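PDB 5LXZ: secreted protein from Streptomyces lividans TK24, which probably acts as a copper-radical oxidase of the galactose oxidase family (AA5), with a copper ion bound by tyrosine and histidine side chains. Local coordinates for residues Pro454-Leu466 with Arg471-Asp483. The protein carries 1 engineered substitution. Residues are numbered along the deposited sequence; the frame is centred on the assembly and turned at random. Where two conformers were deposited one is given.
With CU (copper (II) ion), chain B; PO4 (phosphate ion), chain G.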
loop_
_atom_site.group_PDB
_atom_site.type_symbol
_atom_site.label_atom_id
_atom_site.label_comp_id
_atom_site.label_asym_id
_atom_site.label_seq_id
_atom_site.Cartn_x
_atom_site.Cartn_y
_atom_site.Cartn_z
ATOM N N PRO A 454 -11.997 -15.787 -8.350
ATOM C CA PRO A 454 -11.090 -15.264 -9.346
ATOM C C PRO A 454 -10.389 -16.338 -10.141
ATOM O O PRO A 454 -10.249 -17.478 -9.668
ATOM C CB PRO A 454 -10.038 -14.481 -8.520
ATOM C CG PRO A 454 -10.241 -14.840 -7.107
ATOM C CD PRO A 454 -11.552 -15.582 -6.955
ATOM N N LEU A 455 -9.948 -15.973 -11.334
ATOM C CA LEU A 455 -9.277 -16.918 -12.210
ATOM C C LEU A 455 -7.793 -16.978 -12.005
ATOM O O LEU A 455 -7.164 -17.987 -12.293
ATOM C CB LEU A 455 -9.559 -16.564 -13.670
ATOM C CG LEU A 455 -11.034 -16.496 -14.055
ATOM C CD1 LEU A 455 -11.212 -16.093 -15.511
ATOM C CD2 LEU A 455 -11.806 -17.778 -13.757
ATOM N N VAL A 456 -7.216 -15.866 -11.567
ATOM C CA VAL A 456 -5.787 -15.746 -11.431
ATOM C C VAL A 456 -5.465 -15.496 -9.952
ATOM O O VAL A 456 -6.077 -14.625 -9.325
ATOM C CB VAL A 456 -5.286 -14.542 -12.260
ATOM C CG1 VAL A 456 -3.789 -14.287 -12.076
ATOM C CG2 VAL A 456 -5.590 -14.765 -13.727
ATOM N N GLY A 457 -4.455 -16.189 -9.440
ATOM C CA GLY A 457 -3.977 -16.004 -8.088
ATOM C C GLY A 457 -3.222 -14.706 -7.934
ATOM O O GLY A 457 -2.458 -14.313 -8.804
ATOM N N ARG A 458 -3.466 -14.018 -6.819
ATOM C CA ARG A 458 -2.859 -12.695 -6.542
ATOM C C ARG A 458 -2.336 -12.646 -5.108
ATOM O O ARG A 458 -3.125 -12.699 -4.176
ATOM C CB ARG A 458 -3.873 -11.570 -6.820
ATOM C CG ARG A 458 -3.899 -11.141 -8.314
ATOM C CD ARG A 458 -4.879 -10.047 -8.605
ATOM N NE ARG A 458 -6.220 -10.566 -8.541
ATOM C CZ ARG A 458 -6.830 -11.182 -9.545
ATOM N NH1 ARG A 458 -8.065 -11.589 -9.360
ATOM N NH2 ARG A 458 -6.214 -11.394 -10.714
ATOM N N ASN A 459 -1.014 -12.569 -4.939
ATOM C CA ASN A 459 -0.388 -12.491 -3.618
ATOM C C ASN A 459 0.354 -11.167 -3.525
ATOM O O ASN A 459 -0.285 -10.127 -3.731
ATOM C CB ASN A 459 0.348 -13.794 -3.195
ATOM C CG ASN A 459 1.551 -14.162 -4.062
ATOM O OD1 ASN A 459 2.644 -13.597 -3.934
ATOM N ND2 ASN A 459 1.364 -15.158 -4.945
ATOM N N TYR A 460 1.633 -11.190 -3.202
ATOM C CA TYR A 460 2.490 -9.986 -3.138
ATOM C C TYR A 460 2.456 -9.220 -4.429
ATOM O O TYR A 460 2.352 -9.801 -5.507
ATOM C CB TYR A 460 3.910 -10.501 -2.883
ATOM C CG TYR A 460 4.982 -9.517 -2.635
ATOM C CD1 TYR A 460 4.809 -8.555 -1.671
ATOM C CD2 TYR A 460 6.187 -9.620 -3.296
ATOM C CE1 TYR A 460 5.837 -7.680 -1.377
ATOM C CE2 TYR A 460 7.228 -8.722 -3.013
ATOM C CZ TYR A 460 7.008 -7.775 -2.061
ATOM O OH TYR A 460 8.026 -6.882 -1.765
ATOM N N HIS A 461 2.495 -7.883 -4.340
ATOM C CA HIS A 461 2.560 -7.033 -5.528
ATOM C C HIS A 461 1.339 -7.166 -6.413
ATOM O O HIS A 461 1.487 -7.219 -7.643
ATOM C CB HIS A 461 3.834 -7.288 -6.322
ATOM C CG HIS A 461 5.075 -6.763 -5.674
ATOM N ND1 HIS A 461 6.334 -7.162 -6.054
ATOM C CD2 HIS A 461 5.250 -5.823 -4.712
ATOM C CE1 HIS A 461 7.236 -6.522 -5.342
ATOM N NE2 HIS A 461 6.609 -5.698 -4.531
ATOM N N SER A 462 0.162 -7.147 -5.795
ATOM C CA SER A 462 -1.125 -7.173 -6.483
ATOM C C SER A 462 -1.938 -5.967 -6.112
ATOM O O SER A 462 -1.498 -5.093 -5.301
ATOM C CB SER A 462 -1.907 -8.440 -6.121
ATOM O OG SER A 462 -1.153 -9.594 -6.356
ATOM N N GLY A 463 -3.129 -5.851 -6.719
ATOM C CA GLY A 463 -4.046 -4.831 -6.284
ATOM C C GLY A 463 -5.325 -4.862 -7.072
ATOM O O GLY A 463 -5.488 -5.724 -7.936
ATOM N N SER A 464 -6.220 -3.922 -6.770
ATOM C CA SER A 464 -7.519 -3.860 -7.417
ATOM C C SER A 464 -7.999 -2.434 -7.485
ATOM O O SER A 464 -7.701 -1.612 -6.595
ATOM C CB SER A 464 -8.542 -4.761 -6.750
ATOM O OG SER A 464 -8.848 -4.354 -5.434
ATOM N N ILE A 465 -8.729 -2.135 -8.557
ATOM C CA ILE A 465 -9.209 -0.791 -8.859
ATOM C C ILE A 465 -10.663 -0.858 -9.337
ATOM O O ILE A 465 -10.950 -1.533 -10.340
ATOM C CB ILE A 465 -8.377 -0.202 -10.045
ATOM C CG1 ILE A 465 -6.864 -0.252 -9.755
ATOM C CG2 ILE A 465 -8.855 1.186 -10.445
ATOM C CD1 ILE A 465 -6.460 0.726 -8.703
ATOM N N LEU A 466 -11.536 -0.108 -8.676
ATOM C CA LEU A 466 -12.899 0.111 -9.180
ATOM C C LEU A 466 -12.869 1.026 -10.396
ATOM O O LEU A 466 -12.220 2.067 -10.381
ATOM C CB LEU A 466 -13.760 0.753 -8.110
ATOM C CG LEU A 466 -15.192 1.169 -8.474
ATOM C CD1 LEU A 466 -16.050 -0.046 -8.837
ATOM C CD2 LEU A 466 -15.846 2.007 -7.374
ATOM N N ARG A 471 -17.290 -2.143 -12.897
ATOM C CA ARG A 471 -16.468 -3.343 -12.859
ATOM C C ARG A 471 -15.157 -2.990 -12.211
ATOM O O ARG A 471 -14.876 -1.824 -11.953
ATOM C CB ARG A 471 -16.228 -3.886 -14.249
ATOM C CG ARG A 471 -17.523 -4.310 -14.939
ATOM C CD ARG A 471 -17.281 -4.878 -16.334
ATOM N NE ARG A 471 -18.533 -5.347 -16.914
ATOM C CZ ARG A 471 -19.441 -4.565 -17.504
ATOM N NH1 ARG A 471 -19.261 -3.256 -17.625
ATOM N NH2 ARG A 471 -20.571 -5.093 -17.942
ATOM N N LEU A 472 -14.377 -4.017 -11.927
ATOM C CA LEU A 472 -13.106 -3.851 -11.201
ATOM C C LEU A 472 -11.981 -4.531 -11.923
ATOM O O LEU A 472 -12.128 -5.640 -12.449
ATOM C CB LEU A 472 -13.229 -4.392 -9.806
ATOM C CG LEU A 472 -14.247 -3.627 -8.970
ATOM C CD1 LEU A 472 -15.567 -4.410 -8.853
ATOM C CD2 LEU A 472 -13.717 -3.291 -7.593
ATOM N N MET A 473 -10.818 -3.884 -11.917
ATOM C CA MET A 473 -9.623 -4.445 -12.522
ATOM C C MET A 473 -8.709 -4.939 -11.417
ATOM O O MET A 473 -8.512 -4.249 -10.410
ATOM C CB MET A 473 -8.909 -3.411 -13.375
ATOM C CG MET A 473 -7.720 -3.938 -14.124
ATOM S SD MET A 473 -6.173 -3.914 -13.217
ATOM C CE MET A 473 -5.816 -2.160 -13.306
ATOM N N PHE A 474 -8.142 -6.120 -11.631
ATOM C CA PHE A 474 -7.198 -6.745 -10.729
ATOM C C PHE A 474 -5.891 -6.958 -11.452
ATOM O O PHE A 474 -5.847 -7.324 -12.627
ATOM C CB PHE A 474 -7.755 -8.084 -10.246
ATOM C CG PHE A 474 -8.786 -7.943 -9.166
ATOM C CD1 PHE A 474 -10.079 -7.467 -9.465
ATOM C CD2 PHE A 474 -8.507 -8.293 -7.842
ATOM C CE1 PHE A 474 -11.053 -7.316 -8.467
ATOM C CE2 PHE A 474 -9.486 -8.165 -6.873
ATOM C CZ PHE A 474 -10.739 -7.652 -7.158
ATOM N N PHE A 475 -4.771 -6.698 -10.760
ATOM C CA PHE A 475 -3.458 -6.778 -11.381
ATOM C C PHE A 475 -2.431 -7.380 -10.457
ATOM O O PHE A 475 -2.620 -7.456 -9.244
ATOM C CB PHE A 475 -2.973 -5.375 -11.795
ATOM C CG PHE A 475 -2.755 -4.459 -10.631
ATOM C CD1 PHE A 475 -1.512 -4.410 -9.985
ATOM C CD2 PHE A 475 -3.767 -3.639 -10.163
ATOM C CE1 PHE A 475 -1.292 -3.573 -8.896
ATOM C CE2 PHE A 475 -3.544 -2.803 -9.070
ATOM C CZ PHE A 475 -2.306 -2.783 -8.446
ATOM N N GLY A 476 -1.297 -7.749 -11.031
ATOM C CA GLY A 476 -0.126 -8.116 -10.298
ATOM C C GLY A 476 -0.068 -9.543 -9.849
ATOM O O GLY A 476 -0.839 -10.374 -10.335
ATOM N N SER A 477 0.900 -9.792 -8.964
ATOM C CA SER A 477 1.178 -11.001 -8.177
ATOM C C SER A 477 2.555 -11.522 -8.439
ATOM O O SER A 477 2.900 -11.885 -9.580
ATOM C CB SER A 477 0.188 -12.142 -8.382
ATOM O OG SER A 477 0.389 -13.042 -7.302
ATOM N N ASP A 478 3.341 -11.607 -7.380
ATOM C CA ASP A 478 4.761 -11.851 -7.470
ATOM C C ASP A 478 5.166 -12.979 -6.565
ATOM O O ASP A 478 5.829 -12.794 -5.548
ATOM C CB ASP A 478 5.447 -10.522 -7.101
ATOM C CG ASP A 478 6.879 -10.400 -7.559
ATOM O OD1 ASP A 478 7.468 -11.363 -8.126
ATOM O OD2 ASP A 478 7.433 -9.281 -7.417
ATOM N N SER A 479 4.782 -14.189 -6.953
ATOM C CA SER A 479 5.137 -15.358 -6.173
ATOM C C SER A 479 6.632 -15.568 -6.094
ATOM O O SER A 479 7.348 -15.338 -7.087
ATOM C CB SER A 479 4.552 -16.604 -6.804
ATOM O OG SER A 479 3.140 -16.617 -6.809
ATOM N N LEU A 480 7.085 -16.032 -4.939
ATOM C CA LEU A 480 8.524 -16.285 -4.764
ATOM C C LEU A 480 8.967 -17.502 -5.553
ATOM O O LEU A 480 10.060 -17.500 -6.103
ATOM C CB LEU A 480 8.880 -16.434 -3.294
ATOM C CG LEU A 480 10.365 -16.650 -2.948
ATOM C CD1 LEU A 480 11.235 -15.553 -3.493
ATOM C CD2 LEU A 480 10.462 -16.774 -1.456
ATOM N N TYR A 481 8.082 -18.482 -5.622
ATOM C CA TYR A 481 8.404 -19.734 -6.300
ATOM C C TYR A 481 7.347 -20.033 -7.351
ATOM O O TYR A 481 6.199 -19.613 -7.246
ATOM C CB TYR A 481 8.437 -20.850 -5.298
ATOM C CG TYR A 481 9.381 -20.648 -4.165
ATOM C CD1 TYR A 481 10.756 -20.752 -4.356
ATOM C CD2 TYR A 481 8.914 -20.314 -2.900
ATOM C CE1 TYR A 481 11.651 -20.570 -3.307
ATOM C CE2 TYR A 481 9.791 -20.118 -1.835
ATOM C CZ TYR A 481 11.160 -20.252 -2.048
ATOM O OH TYR A 481 12.057 -20.073 -1.016
ATOM N N ALA A 482 7.741 -20.813 -8.365
ATOM C CA ALA A 482 6.840 -21.220 -9.447
ATOM C C ALA A 482 6.048 -22.489 -9.138
ATOM O O ALA A 482 5.030 -22.755 -9.777
ATOM C CB ALA A 482 7.628 -21.391 -10.729
ATOM N N ASP A 483 6.487 -23.249 -8.135
ATOM C CA ASP A 483 5.920 -24.538 -7.864
ATOM C C ASP A 483 5.603 -24.711 -6.407
ATOM O O ASP A 483 6.186 -24.043 -5.546
ATOM C CB ASP A 483 6.900 -25.639 -8.303
ATOM C CG ASP A 483 8.246 -25.560 -7.598
ATOM O OD1 ASP A 483 8.760 -24.460 -7.285
ATOM O OD2 ASP A 483 8.861 -26.620 -7.366
HETATM CU CU CU B . 7.363 -4.488 -3.092
HETATM P P PO4 G . -22.456 -2.154 -19.224
HETATM O O1 PO4 G . -22.530 -1.711 -20.671
HETATM O O2 PO4 G . -21.139 -1.580 -18.669
HETATM O O3 PO4 G . -23.659 -1.660 -18.449
HETATM O O4 PO4 G . -22.508 -3.656 -19.119
HETATM O O HOH W 1 -3.394 -10.428 -11.719
HETATM O O HOH W 2 9.449 -5.101 -3.309
#
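His461 and Asp478 lie side by side just beyond the open end of the antiparallel hairpin of strands 462-466 and 472-476. The imidazole ND1 donates to Asp478 OD2 at 2.7 Å, using the anti lone pair of that oxygen and staying close to the ring plane, while NE2 binds copper at 2.0 Å. Tyr248, His548 and a water complete the close ligands; Tyr460 OH stays 2.8 Å from the copper, a long approach. Asn47 gives Asp478 OD2 a second partner. Ser477 OG, swung away from its own amide nitrogen (chi1 -164°), accepts a hydrogen bond from Asn459 N at 2.8 Å. Mutual backbone bonds at Gly463-Phe475 and Ile465-Met473 pair the strands, which with 496-500 and 14-18 form a four-stranded sheet, consistent with a propeller blade completed by the N-terminal strand. Phe475 CG sits between its own backbone N and carbonyl carbon (chi1 64°), folding the ring over Gly463, whose CA makes a CH-pi contact 3.8 Å from the centroid. Exchanging Phe475 for an alanine would probably open a gap above Gly463 and take from Ile465 CG1 its neighbour at the ring edge. Ser464 CB makes a CH-pi contact over the Phe474 ring face, 3.6 Å from its centroid. Gripped through ND1 by a second-shell carboxylate and through NE2 by copper, the imidazole probably has its rotation set by both, and NE2 is likely to be a more electron-rich ligand.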